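Side-chain contact in ethanolamine kinase Pv091845 (Plasmodium vivax, PDB 2QG7), which probably phosphorylates ethanolamine, the first step in making phosphatidylethanolamine: residues K70-K75 and C91-L96. Residues are numbered along the deposited sequence; the frame is centred on the assembly and turned at random.
Sequences KELLKK and CKYVML
The flat phenol of Tyr93 meets Leu72 obliquely, neither squarely over a face nor end-on at the rim: the methyl CD1 of Leu72 comes to 4.0 Å from ring atom CE2 of Tyr93. Further round the same side chain, Ile59 of the preceding loop and Ala69, one turn before Leu73 on helix 65-75, add apolar contacts. The motif is a helix-loop-helix pair, helix 65-75 followed by helix 84-98, placed beside the five-stranded antiparallel sheet of the kinase-like N-terminal region, and it illustrates how two helices can be joined through very few side chains. The segments cross steeply, at -119°, with axes 9.7 Å apart at their closest, and no hydrogen bond spans them.

Leu73 contributes most to the contact. Its first torsion, -77°, sets CG anti to the carbonyl carbon and directs the branched end at the backbone of the second helix. There CG of Leu73 packs 3.8 Å from CB of Tyr93, at the foot of the aromatic side chain and not on its ring. CD1 of Leu73 faces the main-chain carbonyl of Tyr93, and CD2 meets Val94 as well as CB of Tyr93; the side chains of Leu73 and Val94 cross at about a right angle. Val94 also touches Ile138 of strand 136-141, carrying the apolar layer from this helix pair into the sheet.

Two hydrogen bonds to residues outside the two segments accompany the apolar contact. The hydroxyl of Tyr93 is hydrogen-bonded to the carbonyl oxygen of Leu57, which ties the far end of the ring to the chain leading into this helix pair, and the carbonyl oxygen of Leu73 pairs with the hydroxyl of Tyr90. CD2 of Leu73 lies 3.7 Å from CG2 of Val94.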
# COMPACT_ATOMS: atom_id res chain seq x y z
N LYS D 70 19.30 -40.11 7.56
CA LYS D 70 18.81 -39.89 8.91
C LYS D 70 19.53 -38.72 9.59
O LYS D 70 18.86 -37.77 9.98
CB LYS D 70 18.92 -41.17 9.74
CG LYS D 70 18.28 -41.09 11.13
CD LYS D 70 18.61 -42.33 11.95
CE LYS D 70 17.68 -43.52 11.58
NZ LYS D 70 17.98 -44.80 12.34
N GLU D 71 20.86 -38.79 9.71
CA GLU D 71 21.63 -37.70 10.36
C GLU D 71 21.75 -36.38 9.58
O GLU D 71 21.99 -35.31 10.18
CB GLU D 71 23.01 -38.18 10.88
CG GLU D 71 23.86 -38.93 9.86
CD GLU D 71 25.10 -39.59 10.46
OE1 GLU D 71 25.16 -40.85 10.44
OE2 GLU D 71 26.02 -38.85 10.94
N LEU D 72 21.58 -36.44 8.26
CA LEU D 72 21.54 -35.21 7.43
C LEU D 72 20.23 -34.45 7.58
O LEU D 72 20.21 -33.23 7.50
CB LEU D 72 21.83 -35.50 5.94
CG LEU D 72 23.22 -36.02 5.52
CD1 LEU D 72 23.26 -36.46 4.04
CD2 LEU D 72 24.33 -35.01 5.87
N LEU D 73 19.14 -35.19 7.81
CA LEU D 73 17.82 -34.60 8.06
C LEU D 73 17.76 -33.90 9.40
O LEU D 73 17.03 -32.92 9.55
CB LEU D 73 16.71 -35.64 7.98
CG LEU D 73 16.28 -36.09 6.58
CD1 LEU D 73 15.42 -37.35 6.67
CD2 LEU D 73 15.54 -35.00 5.87
N LYS D 74 18.50 -34.44 10.36
CA LYS D 74 18.57 -33.91 11.73
C LYS D 74 19.53 -32.73 11.81
O LYS D 74 19.34 -31.83 12.63
CB LYS D 74 19.03 -35.00 12.70
CG LYS D 74 18.13 -36.21 12.78
CD LYS D 74 16.94 -35.97 13.74
CE LYS D 74 15.86 -37.07 13.43
NZ LYS D 74 14.69 -36.81 14.36
N LYS D 75 20.56 -32.73 10.97
CA LYS D 75 21.53 -31.64 10.97
C LYS D 75 21.07 -30.38 10.24
O LYS D 75 21.47 -29.28 10.61
CB LYS D 75 22.90 -32.11 10.46
CG LYS D 75 24.05 -31.04 10.63
CD LYS D 75 25.42 -31.71 10.69
CE LYS D 75 26.02 -31.90 9.32
NZ LYS D 75 27.44 -32.37 9.42
N CYS D 91 14.17 -33.71 0.10
CA CYS D 91 12.89 -34.41 -0.04
C CYS D 91 13.00 -35.90 -0.25
O CYS D 91 12.15 -36.65 0.23
CB CYS D 91 12.07 -33.78 -1.16
SG CYS D 91 11.40 -32.20 -0.62
N LYS D 92 14.03 -36.34 -0.97
CA LYS D 92 14.31 -37.77 -1.14
C LYS D 92 14.62 -38.43 0.19
O LYS D 92 14.29 -39.59 0.38
CB LYS D 92 15.53 -37.99 -2.04
CG LYS D 92 15.24 -37.97 -3.53
CD LYS D 92 16.55 -37.97 -4.32
CE LYS D 92 17.14 -39.37 -4.41
NZ LYS D 92 18.33 -39.39 -5.32
N TYR D 93 15.31 -37.70 1.07
CA TYR D 93 15.68 -38.20 2.40
C TYR D 93 14.50 -38.20 3.37
O TYR D 93 14.42 -39.06 4.26
CB TYR D 93 16.83 -37.39 3.01
CG TYR D 93 18.09 -37.32 2.19
CD1 TYR D 93 18.44 -38.35 1.30
CD2 TYR D 93 18.97 -36.25 2.33
CE1 TYR D 93 19.61 -38.30 0.54
CE2 TYR D 93 20.15 -36.17 1.58
CZ TYR D 93 20.46 -37.20 0.68
OH TYR D 93 21.62 -37.14 -0.05
N VAL D 94 13.61 -37.21 3.21
CA VAL D 94 12.35 -37.17 3.95
C VAL D 94 11.59 -38.45 3.66
O VAL D 94 11.16 -39.14 4.59
CB VAL D 94 11.50 -35.89 3.65
CG1 VAL D 94 10.11 -35.99 4.24
CG2 VAL D 94 12.20 -34.62 4.22
N MET D 95 11.48 -38.78 2.38
CA MET D 95 10.78 -40.00 1.95
C MET D 95 11.51 -41.30 2.33
O MET D 95 10.88 -42.36 2.49
CB MET D 95 10.52 -39.96 0.43
CG MET D 95 9.49 -38.87 -0.03
SD MET D 95 7.95 -38.73 0.93
CE MET D 95 7.16 -40.39 0.77
N LEU D 96 12.82 -41.23 2.44
CA LEU D 96 13.61 -42.42 2.73
C LEU D 96 13.55 -42.79 4.21
O LEU D 96 13.47 -43.97 4.55
CB LEU D 96 15.06 -42.23 2.24
CG LEU D 96 16.12 -43.33 2.46
CD1 LEU D 96 15.84 -44.63 1.67
CD2 LEU D 96 17.48 -42.77 2.11